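Local coordinates for NAD-dependent epimerase/dehydratase (Methanobrevibacter ruminantium, PDB 6DNT), which probably interconverts UDP-N-acetylglucosamine and its C4 epimer using bound NAD, and can also bind the bacterial cell-wall intermediate UDP-N-acetylmuramic acid, at residues M34-I48 against I99-A111. Residues are numbered along the deposited sequence; the frame is centred on the assembly and turned at random.
With NAD (nicotinamide-adenine-dinucleotide), chain B.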
ATOM      1  N   MET A  34     -11.492 -29.813  -3.118  1.00 32.25           N
ATOM      2  CA  MET A  34     -12.349 -29.115  -2.107  1.00 30.95           C
ATOM      3  C   MET A  34     -13.807 -29.561  -2.242  1.00 29.03           C
ATOM      4  O   MET A  34     -14.362 -29.535  -3.340  1.00 29.15           O
ATOM      5  CB  MET A  34     -12.257 -27.594  -2.273  1.00 30.39           C
ATOM      6  CG  MET A  34     -13.059 -26.811  -1.247  1.00 30.43           C
ATOM      7  SD  MET A  34     -12.913 -25.026  -1.446  1.00 30.49           S
ATOM      8  CE  MET A  34     -11.224 -24.758  -0.917  1.00 31.68           C
ATOM      9  N   LYS A  35     -14.407 -29.962  -1.124  1.00 28.12           N
ATOM     10  CA  LYS A  35     -15.783 -30.464  -1.095  1.00 28.07           C
ATOM     11  C   LYS A  35     -16.532 -29.953   0.127  1.00 26.84           C
ATOM     12  O   LYS A  35     -15.947 -29.817   1.190  1.00 26.20           O
ATOM     13  CB  LYS A  35     -15.790 -31.994  -1.047  1.00 29.87           C
ATOM     14  CG  LYS A  35     -15.132 -32.687  -2.232  1.00 31.43           C
ATOM     15  CD  LYS A  35     -15.183 -34.206  -2.087  0.50 31.53           C
ATOM     16  CE  LYS A  35     -14.119 -34.728  -1.129  0.50 32.10           C
ATOM     17  NZ  LYS A  35     -14.318 -36.165  -0.778  0.50 33.32           N
ATOM     18  N   ASP A  36     -17.828 -29.687  -0.048  1.00 26.36           N
ATOM     19  CA  ASP A  36     -18.767 -29.356   1.042  1.00 26.89           C
ATOM     20  C   ASP A  36     -18.467 -28.050   1.772  1.00 25.27           C
ATOM     21  O   ASP A  36     -18.802 -27.894   2.949  1.00 25.44           O
ATOM     22  CB  ASP A  36     -18.884 -30.525   2.038  1.00 29.17           C
ATOM     23  CG  ASP A  36     -19.292 -31.822   1.361  1.00 31.83           C
ATOM     24  OD1 ASP A  36     -20.302 -31.820   0.622  1.00 34.28           O
ATOM     25  OD2 ASP A  36     -18.599 -32.845   1.565  1.00 36.19           O
ATOM     26  N   LYS A  37     -17.863 -27.098   1.062  1.00 22.92           N
ATOM     27  CA  LYS A  37     -17.627 -25.769   1.604  1.00 22.13           C
ATOM     28  C   LYS A  37     -18.635 -24.777   1.041  1.00 21.23           C
ATOM     29  O   LYS A  37     -19.343 -25.076   0.081  1.00 20.71           O
ATOM     30  CB  LYS A  37     -16.192 -25.331   1.302  1.00 23.47           C
ATOM     31  CG  LYS A  37     -15.129 -26.284   1.848  1.00 25.53           C
ATOM     32  CD  LYS A  37     -15.126 -26.323   3.373  1.00 28.28           C
ATOM     33  CE  LYS A  37     -13.998 -27.174   3.934  1.00 30.99           C
ATOM     34  NZ  LYS A  37     -14.205 -28.629   3.707  1.00 33.72           N
ATOM     35  N   ASN A  38     -18.718 -23.612   1.670  1.00 19.96           N
ATOM     36  CA  ASN A  38     -19.545 -22.516   1.180  1.00 19.80           C
ATOM     37  C   ASN A  38     -18.579 -21.354   0.967  1.00 18.49           C
ATOM     38  O   ASN A  38     -18.021 -20.834   1.920  1.00 17.77           O
ATOM     39  CB  ASN A  38     -20.674 -22.146   2.162  1.00 22.00           C
ATOM     40  CG  ASN A  38     -21.805 -21.323   1.511  1.00 23.75           C
ATOM     41  OD1 ASN A  38     -21.639 -20.831   0.397  1.00 27.69           O
ATOM     42  ND2 ASN A  38     -22.947 -21.178   2.180  1.00 23.77           N
ATOM     43  N   VAL A  39     -18.361 -20.981  -0.293  1.00 16.54           N
ATOM     44  CA  VAL A  39     -17.317 -20.018  -0.613  1.00 15.45           C
ATOM     45  C   VAL A  39     -17.886 -18.810  -1.338  1.00 14.49           C
ATOM     46  O   VAL A  39     -18.963 -18.865  -1.932  1.00 14.12           O
ATOM     47  CB  VAL A  39     -16.176 -20.663  -1.430  1.00 15.63           C
ATOM     48  CG1 VAL A  39     -15.695 -21.952  -0.772  1.00 16.10           C
ATOM     49  CG2 VAL A  39     -16.592 -20.932  -2.863  1.00 15.72           C
ATOM     50  N   VAL A  40     -17.139 -17.714  -1.263  1.00 13.65           N
ATOM     51  CA  VAL A  40     -17.433 -16.500  -1.995  1.00 12.93           C
ATOM     52  C   VAL A  40     -16.330 -16.320  -3.020  1.00 12.36           C
ATOM     53  O   VAL A  40     -15.141 -16.463  -2.694  1.00 12.18           O
ATOM     54  CB  VAL A  40     -17.464 -15.271  -1.064  1.00 13.45           C
ATOM     55  CG1 VAL A  40     -17.616 -13.972  -1.839  1.00 13.55           C
ATOM     56  CG2 VAL A  40     -18.578 -15.407  -0.040  1.00 14.02           C
ATOM     57  N   VAL A  41     -16.728 -16.009  -4.247  1.00 11.54           N
ATOM     58  CA  VAL A  41     -15.775 -15.627  -5.293  1.00 11.18           C
ATOM     59  C   VAL A  41     -16.152 -14.241  -5.792  1.00 10.93           C
ATOM     60  O   VAL A  41     -17.133 -14.068  -6.528  1.00 11.13           O
ATOM     61  CB  VAL A  41     -15.781 -16.619  -6.473  1.00 11.02           C
ATOM     62  CG1 VAL A  41     -14.742 -16.177  -7.514  1.00 10.93           C
ATOM     63  CG2 VAL A  41     -15.488 -18.025  -5.988  1.00 10.91           C
ATOM     64  N   THR A  42     -15.389 -13.227  -5.393  1.00 10.14           N
ATOM     65  CA  THR A  42     -15.636 -11.891  -5.907  1.00 10.32           C
ATOM     66  C   THR A  42     -15.048 -11.869  -7.314  1.00 10.45           C
ATOM     67  O   THR A  42     -14.044 -12.529  -7.577  1.00 10.19           O
ATOM     68  CB  THR A  42     -15.019 -10.761  -5.063  1.00 10.78           C
ATOM     69  OG1 THR A  42     -13.603 -10.692  -5.305  1.00 10.73           O
ATOM     70  CG2 THR A  42     -15.308 -10.969  -3.566  1.00 11.15           C
ATOM     71  N   GLY A  43     -15.713 -11.168  -8.221  1.00 10.61           N
ATOM     72  CA  GLY A  43     -15.270 -11.137  -9.617  1.00 10.79           C
ATOM     73  C   GLY A  43     -15.421 -12.486 -10.299  1.00 11.16           C
ATOM     74  O   GLY A  43     -14.759 -12.761 -11.316  1.00 11.29           O
ATOM     75  N   GLY A  44     -16.352 -13.313  -9.798  1.00 11.27           N
ATOM     76  CA  GLY A  44     -16.539 -14.666 -10.313  1.00 11.46           C
ATOM     77  C   GLY A  44     -17.130 -14.791 -11.711  1.00 11.33           C
ATOM     78  O   GLY A  44     -17.185 -15.889 -12.240  1.00 11.96           O
ATOM     79  N   LEU A  45     -17.604 -13.697 -12.296  1.00 11.32           N
ATOM     80  CA  LEU A  45     -18.047 -13.705 -13.694  1.00 11.81           C
ATOM     81  C   LEU A  45     -16.943 -13.254 -14.633  1.00 11.90           C
ATOM     82  O   LEU A  45     -17.163 -13.156 -15.838  1.00 12.65           O
ATOM     83  CB  LEU A  45     -19.285 -12.832 -13.892  1.00 11.94           C
ATOM     84  CG  LEU A  45     -20.491 -13.178 -12.991  1.00 12.55           C
ATOM     85  CD1 LEU A  45     -21.650 -12.256 -13.312  1.00 12.74           C
ATOM     86  CD2 LEU A  45     -20.882 -14.639 -13.118  1.00 12.59           C
ATOM     87  N   GLY A  46     -15.763 -12.960 -14.098  1.00 11.69           N
ATOM     88  CA  GLY A  46     -14.660 -12.495 -14.945  1.00 11.08           C
ATOM     89  C   GLY A  46     -13.864 -13.631 -15.550  1.00 11.04           C
ATOM     90  O   GLY A  46     -14.199 -14.797 -15.417  1.00 11.17           O
ATOM     91  N   PHE A  47     -12.764 -13.260 -16.199  1.00 10.57           N
ATOM     92  CA  PHE A  47     -11.912 -14.195 -16.922  1.00 10.46           C
ATOM     93  C   PHE A  47     -11.385 -15.270 -15.995  1.00 10.14           C
ATOM     94  O   PHE A  47     -11.674 -16.445 -16.191  1.00 10.15           O
ATOM     95  CB  PHE A  47     -10.795 -13.409 -17.655  1.00 10.39           C
ATOM     96  CG  PHE A  47      -9.587 -14.211 -18.050  1.00 10.28           C
ATOM     97  CD1 PHE A  47      -9.690 -15.433 -18.712  1.00 10.17           C
ATOM     98  CD2 PHE A  47      -8.304 -13.680 -17.841  1.00 10.21           C
ATOM     99  CE1 PHE A  47      -8.553 -16.139 -19.077  1.00 10.50           C
ATOM    100  CE2 PHE A  47      -7.175 -14.371 -18.212  1.00 10.13           C
ATOM    101  CZ  PHE A  47      -7.291 -15.606 -18.842  1.00 10.54           C
ATOM    102  N   ILE A  48     -10.675 -14.883 -14.943  1.00 10.08           N
ATOM    103  CA  ILE A  48     -10.043 -15.864 -14.077  1.00 10.24           C
ATOM    104  C   ILE A  48     -11.100 -16.454 -13.131  1.00 10.36           C
ATOM    105  O   ILE A  48     -11.147 -17.667 -12.916  1.00 10.74           O
ATOM    106  CB  ILE A  48      -8.856 -15.255 -13.297  1.00 10.17           C
ATOM    107  CG1 ILE A  48      -7.819 -14.715 -14.292  1.00 10.51           C
ATOM    108  CG2 ILE A  48      -8.242 -16.291 -12.362  1.00 10.01           C
ATOM    109  CD1 ILE A  48      -6.600 -14.095 -13.679  1.00 10.54           C
ATOM    110  N   ILE A  99     -23.205 -11.108   3.888  1.00 19.06           N
ATOM    111  CA  ILE A  99     -22.928 -12.125   2.866  1.00 17.34           C
ATOM    112  C   ILE A  99     -21.869 -13.131   3.331  1.00 17.30           C
ATOM    113  O   ILE A  99     -21.980 -14.322   3.063  1.00 17.61           O
ATOM    114  CB  ILE A  99     -22.518 -11.478   1.517  1.00 16.59           C
ATOM    115  CG1 ILE A  99     -23.664 -10.628   0.948  1.00 16.51           C
ATOM    116  CG2 ILE A  99     -22.096 -12.530   0.485  1.00 16.20           C
ATOM    117  CD1 ILE A  99     -23.208  -9.560  -0.024  1.00 16.99           C
ATOM    118  N   LEU A 100     -20.867 -12.661   4.073  1.00 17.01           N
ATOM    119  CA  LEU A 100     -19.792 -13.545   4.506  1.00 17.74           C
ATOM    120  C   LEU A 100     -20.094 -14.368   5.768  1.00 18.46           C
ATOM    121  O   LEU A 100     -19.259 -15.183   6.163  1.00 17.56           O
ATOM    122  CB  LEU A 100     -18.475 -12.772   4.661  1.00 17.43           C
ATOM    123  CG  LEU A 100     -17.630 -12.643   3.388  1.00 17.44           C
ATOM    124  CD1 LEU A 100     -18.394 -12.029   2.223  1.00 17.98           C
ATOM    125  CD2 LEU A 100     -16.401 -11.817   3.727  1.00 17.51           C
ATOM    126  N   LYS A 101     -21.269 -14.191   6.384  1.00 20.79           N
ATOM    127  CA  LYS A 101     -21.643 -15.006   7.558  1.00 22.82           C
ATOM    128  C   LYS A 101     -21.683 -16.474   7.157  1.00 23.47           C
ATOM    129  O   LYS A 101     -22.278 -16.822   6.144  1.00 23.26           O
ATOM    130  CB  LYS A 101     -23.007 -14.586   8.123  1.00 25.44           C
ATOM    131  CG  LYS A 101     -23.384 -15.286   9.431  1.00 26.99           C
ATOM    132  CD  LYS A 101     -24.791 -14.916   9.901  1.00 28.69           C
ATOM    133  CE  LYS A 101     -25.819 -16.000   9.607  0.50 28.55           C
ATOM    134  NZ  LYS A 101     -27.182 -15.591  10.051  0.50 28.53           N
ATOM    135  N   ASP A 102     -21.006 -17.317   7.927  1.00 25.11           N
ATOM    136  CA  ASP A 102     -20.985 -18.770   7.701  1.00 26.27           C
ATOM    137  C   ASP A 102     -20.353 -19.220   6.370  1.00 24.76           C
ATOM    138  O   ASP A 102     -20.563 -20.352   5.926  1.00 25.39           O
ATOM    139  CB  ASP A 102     -22.398 -19.374   7.860  1.00 29.22           C
ATOM    140  CG  ASP A 102     -23.000 -19.122   9.247  1.00 31.91           C
ATOM    141  OD1 ASP A 102     -22.275 -19.243  10.262  1.00 35.24           O
ATOM    142  OD2 ASP A 102     -24.207 -18.811   9.314  1.00 35.80           O
ATOM    143  N   LYS A 103     -19.557 -18.356   5.744  1.00 22.20           N
ATOM    144  CA  LYS A 103     -18.759 -18.771   4.593  1.00 21.03           C
ATOM    145  C   LYS A 103     -17.420 -19.308   5.082  1.00 19.64           C
ATOM    146  O   LYS A 103     -16.933 -18.891   6.123  1.00 21.80           O
ATOM    147  CB  LYS A 103     -18.562 -17.599   3.635  1.00 20.36           C
ATOM    148  CG  LYS A 103     -19.856 -17.038   3.086  1.00 20.28           C
ATOM    149  CD  LYS A 103     -20.578 -18.016   2.161  1.00 20.62           C
ATOM    150  CE  LYS A 103     -21.710 -17.325   1.409  1.00 20.52           C
ATOM    151  NZ  LYS A 103     -22.844 -16.957   2.303  1.00 21.23           N
ATOM    152  N   ASP A 104     -16.831 -20.229   4.330  1.00 19.38           N
ATOM    153  CA  ASP A 104     -15.548 -20.848   4.675  1.00 18.86           C
ATOM    154  C   ASP A 104     -14.353 -20.084   4.091  1.00 18.25           C
ATOM    155  O   ASP A 104     -13.409 -19.755   4.804  1.00 18.32           O
ATOM    156  CB  ASP A 104     -15.505 -22.284   4.170  1.00 20.70           C
ATOM    157  CG  ASP A 104     -16.563 -23.164   4.819  1.00 21.81           C
ATOM    158  OD1 ASP A 104     -16.513 -23.339   6.052  1.00 24.55           O
ATOM    159  OD2 ASP A 104     -17.456 -23.654   4.104  1.00 23.09           O
ATOM    160  N   TYR A 105     -14.395 -19.827   2.784  1.00 16.32           N
ATOM    161  CA  TYR A 105     -13.274 -19.216   2.066  1.00 15.93           C
ATOM    162  C   TYR A 105     -13.769 -18.088   1.183  1.00 14.22           C
ATOM    163  O   TYR A 105     -14.909 -18.120   0.713  1.00 13.94           O
ATOM    164  CB  TYR A 105     -12.576 -20.237   1.175  1.00 17.37           C
ATOM    165  CG  TYR A 105     -12.055 -21.437   1.903  1.00 19.28           C
ATOM    166  CD1 TYR A 105     -11.068 -21.308   2.871  1.00 20.84           C
ATOM    167  CD2 TYR A 105     -12.547 -22.714   1.627  1.00 21.90           C
ATOM    168  CE1 TYR A 105     -10.581 -22.413   3.549  1.00 22.32           C
ATOM    169  CE2 TYR A 105     -12.069 -23.824   2.305  1.00 23.56           C
ATOM    170  CZ  TYR A 105     -11.093 -23.665   3.268  1.00 24.10           C
ATOM    171  OH  TYR A 105     -10.621 -24.765   3.939  1.00 27.02           O
ATOM    172  N   VAL A 106     -12.904 -17.095   0.976  1.00 12.92           N
ATOM    173  CA  VAL A 106     -13.178 -15.973   0.102  1.00 12.21           C
ATOM    174  C   VAL A 106     -12.047 -15.851  -0.911  1.00 11.81           C
ATOM    175  O   VAL A 106     -10.888 -15.723  -0.545  1.00 11.96           O
ATOM    176  CB  VAL A 106     -13.314 -14.656   0.889  1.00 12.05           C
ATOM    177  CG1 VAL A 106     -13.489 -13.473  -0.051  1.00 12.35           C
ATOM    178  CG2 VAL A 106     -14.480 -14.755   1.870  1.00 12.35           C
ATOM    179  N   PHE A 107     -12.410 -15.913  -2.187  1.00 11.44           N
ATOM    180  CA  PHE A 107     -11.463 -15.734  -3.296  1.00 11.35           C
ATOM    181  C   PHE A 107     -11.729 -14.344  -3.834  1.00 11.17           C
ATOM    182  O   PHE A 107     -12.825 -14.079  -4.346  1.00 11.76           O
ATOM    183  CB  PHE A 107     -11.685 -16.773  -4.379  1.00 11.63           C
ATOM    184  CG  PHE A 107     -11.479 -18.180  -3.915  1.00 11.56           C
ATOM    185  CD1 PHE A 107     -12.548 -18.892  -3.361  1.00 12.03           C
ATOM    186  CD2 PHE A 107     -10.239 -18.797  -4.011  1.00 11.90           C
ATOM    187  CE1 PHE A 107     -12.377 -20.195  -2.921  1.00 12.00           C
ATOM    188  CE2 PHE A 107     -10.071 -20.103  -3.570  1.00 12.20           C
ATOM    189  CZ  PHE A 107     -11.136 -20.786  -3.013  1.00 12.23           C
ATOM    190  N   HIS A 108     -10.765 -13.438  -3.686  1.00 10.30           N
ATOM    191  CA  HIS A 108     -10.986 -12.058  -4.065  1.00 10.32           C
ATOM    192  C   HIS A 108     -10.306 -11.752  -5.399  1.00 10.46           C
ATOM    193  O   HIS A 108      -9.112 -11.467  -5.443  1.00 10.37           O
ATOM    194  CB  HIS A 108     -10.513 -11.111  -2.962  1.00 10.18           C
ATOM    195  CG  HIS A 108     -10.700  -9.671  -3.280  1.00 10.03           C
ATOM    196  ND1 HIS A 108     -11.785  -9.191  -3.976  1.00  9.93           N
ATOM    197  CD2 HIS A 108      -9.947  -8.588  -2.967  1.00 10.33           C
ATOM    198  CE1 HIS A 108     -11.681  -7.885  -4.101  1.00 10.22           C
ATOM    199  NE2 HIS A 108     -10.577  -7.494  -3.493  1.00 10.25           N
ATOM    200  N   LEU A 109     -11.090 -11.814  -6.471  1.00 10.49           N
ATOM    201  CA  LEU A 109     -10.608 -11.484  -7.832  1.00 11.08           C
ATOM    202  C   LEU A 109     -11.187 -10.203  -8.387  1.00 11.51           C
ATOM    203  O   LEU A 109     -10.669  -9.700  -9.383  1.00 12.13           O
ATOM    204  CB  LEU A 109     -10.903 -12.629  -8.802  1.00 11.30           C
ATOM    205  CG  LEU A 109     -10.293 -13.957  -8.370  1.00 11.44           C
ATOM    206  CD1 LEU A 109     -11.361 -14.905  -7.838  1.00 11.75           C
ATOM    207  CD2 LEU A 109      -9.532 -14.606  -9.522  1.00 11.59           C
ATOM    208  N   ALA A 110     -12.251  -9.660  -7.775  1.00 11.22           N
ATOM    209  CA  ALA A 110     -12.855  -8.432  -8.286  1.00 11.49           C
ATOM    210  C   ALA A 110     -11.837  -7.301  -8.183  1.00 12.14           C
ATOM    211  O   ALA A 110     -11.218  -7.132  -7.140  1.00 12.63           O
ATOM    212  CB  ALA A 110     -14.140  -8.070  -7.529  1.00 11.80           C
ATOM    213  N   ALA A 111     -11.660  -6.569  -9.279  1.00 12.01           N
ATOM    214  CA  ALA A 111     -10.739  -5.433  -9.356  1.00 12.42           C
ATOM    215  C   ALA A 111     -10.971  -4.742 -10.682  1.00 12.22           C
ATOM    216  O   ALA A 111     -11.516  -5.362 -11.600  1.00 11.80           O
ATOM    217  CB  ALA A 111      -9.299  -5.902  -9.287  1.00 12.82           C
TER
HETATM  218  PA  NAD B 401     -11.711  -9.438 -15.147  1.00 10.97           P
HETATM  219  O1A NAD B 401     -12.111 -10.444 -16.184  1.00 10.85           O
HETATM  220  O2A NAD B 401     -11.969  -7.997 -15.418  1.00 11.10           O
HETATM  221  O5B NAD B 401     -12.439  -9.889 -13.781  1.00 11.24           O
HETATM  222  C5B NAD B 401     -12.739  -8.950 -12.751  1.00 11.34           C
HETATM  223  C4B NAD B 401     -14.184  -9.199 -12.370  1.00 11.01           C
HETATM  224  O4B NAD B 401     -14.506  -8.360 -11.259  1.00 11.22           O
HETATM  225  C3B NAD B 401     -15.162  -8.842 -13.484  1.00 11.11           C
HETATM  226  O3B NAD B 401     -16.072  -9.920 -13.656  1.00 11.15           O
HETATM  227  C2B NAD B 401     -15.832  -7.555 -13.030  1.00 11.06           C
HETATM  228  O2B NAD B 401     -17.189  -7.369 -13.467  1.00 11.33           O
HETATM  229  C1B NAD B 401     -15.719  -7.662 -11.522  1.00 10.92           C
HETATM  230  N9A NAD B 401     -15.605  -6.398 -10.780  1.00 11.60           N
HETATM  231  C8A NAD B 401     -14.726  -5.389 -10.998  1.00 11.47           C
HETATM  232  N7A NAD B 401     -14.871  -4.414 -10.066  1.00 12.16           N
HETATM  233  C5A NAD B 401     -15.841  -4.834  -9.207  1.00 12.17           C
HETATM  234  C6A NAD B 401     -16.484  -4.298  -7.998  1.00 12.77           C
HETATM  235  N6A NAD B 401     -16.110  -3.105  -7.510  1.00 13.25           N
HETATM  236  N1A NAD B 401     -17.463  -5.055  -7.410  1.00 12.26           N
HETATM  237  C2A NAD B 401     -17.836  -6.249  -7.903  1.00 11.98           C
HETATM  238  N3A NAD B 401     -17.287  -6.805  -9.008  1.00 11.69           N
HETATM  239  C4A NAD B 401     -16.303  -6.135  -9.676  1.00 11.80           C
HETATM  240  O3  NAD B 401     -10.152  -9.616 -14.786  1.00 10.71           O
HETATM  241  PN  NAD B 401      -9.303 -10.941 -14.610  1.00 10.65           P
HETATM  242  O1N NAD B 401     -10.169 -12.149 -14.410  1.00 10.76           O
HETATM  243  O2N NAD B 401      -8.232 -10.968 -15.666  1.00 11.55           O
HETATM  244  O5D NAD B 401      -8.565 -10.578 -13.236  1.00 10.63           O
HETATM  245  C5D NAD B 401      -8.981 -11.203 -12.017  1.00 10.59           C
HETATM  246  C4D NAD B 401      -8.001 -10.793 -10.920  1.00 10.70           C
HETATM  247  O4D NAD B 401      -6.694 -11.262 -11.259  1.00 10.80           O
HETATM  248  C3D NAD B 401      -7.901  -9.282 -10.740  1.00 10.94           C
HETATM  249  O3D NAD B 401      -7.733  -8.951  -9.350  1.00 10.88           O
HETATM  250  C2D NAD B 401      -6.658  -8.930 -11.520  1.00 11.35           C
HETATM  251  O2D NAD B 401      -6.079  -7.711 -11.072  1.00 12.39           O
HETATM  252  C1D NAD B 401      -5.794 -10.144 -11.264  1.00 11.27           C
HETATM  253  N1N NAD B 401      -4.735 -10.377 -12.252  1.00 11.82           N
HETATM  254  C2N NAD B 401      -5.023 -10.721 -13.520  1.00 11.77           C
HETATM  255  C3N NAD B 401      -4.008 -10.957 -14.441  1.00 12.01           C
HETATM  256  C7N NAD B 401      -4.264 -11.333 -15.882  1.00 12.13           C
HETATM  257  O7N NAD B 401      -3.299 -11.525 -16.613  1.00 12.23           O
HETATM  258  N7N NAD B 401      -5.497 -11.424 -16.372  1.00 11.76           N
HETATM  259  C4N NAD B 401      -2.686 -10.841 -14.001  1.00 12.63           C
HETATM  260  C5N NAD B 401      -2.408 -10.475 -12.695  1.00 12.48           C
HETATM  261  C6N NAD B 401      -3.460 -10.233 -11.833  1.00 12.42           C
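Thr42 and His108 meet where two parallel strands, 38-42 and 105-108, run out toward the dinucleotide. With chi1 at 76°, Thr42 OG1 sits between its own backbone N and carbonyl carbon, and from there it reaches the edge of the His108 ring, 2.7 Å from ND1; either atom could be the donor. The same hydroxyl oxygen accepts Ala110 N at 3.0 Å along a nearly straight N-H (170°), with a weaker, bent bond from Leu109 N, and so ties down the chain just beyond the strand. Between the strands, Val40 N donates to Tyr105 O and Val40 O accepts Phe107 N.

At the far end Asp104 OD2 takes Asn38 N at 2.7 Å on its anti lone pair, while Asp104 N returns a bond to Asn38 O; OD1 has a salt bridge to Lys146. Met34 CE packs 3.5 Å from Tyr105 CE2, and its SD makes an oblique Met-aromatic contact with the same ring. The Lys103 chain, bent at chi2 (-67°) and chi4, crosses Val40 at about a right angle, CG 3.8 Å from Val40 CG2, passes CD beside the Asn38 amide and ends with NZ on Ile99 O. Cut back to alanine, the residue would probably leave Ile99 O without the lysine amine and strip the aliphatic cover from the Asn38 amide and from part of Val40 CG2.

Ile48 CG2 packs 3.5 Å from Leu109 CD2, and the amides of Phe47 and Ile48 each donate to a different NAD phosphate, as in a Rossmann-fold glycine-rich turn. The chemistry implies a division of labour: backbone bonds align the strands, Asp104 closes one end with its carboxylate, and at the other the Thr42 hydroxyl, chiefly through Ala110 N, helps hold the loop that borders the cofactor.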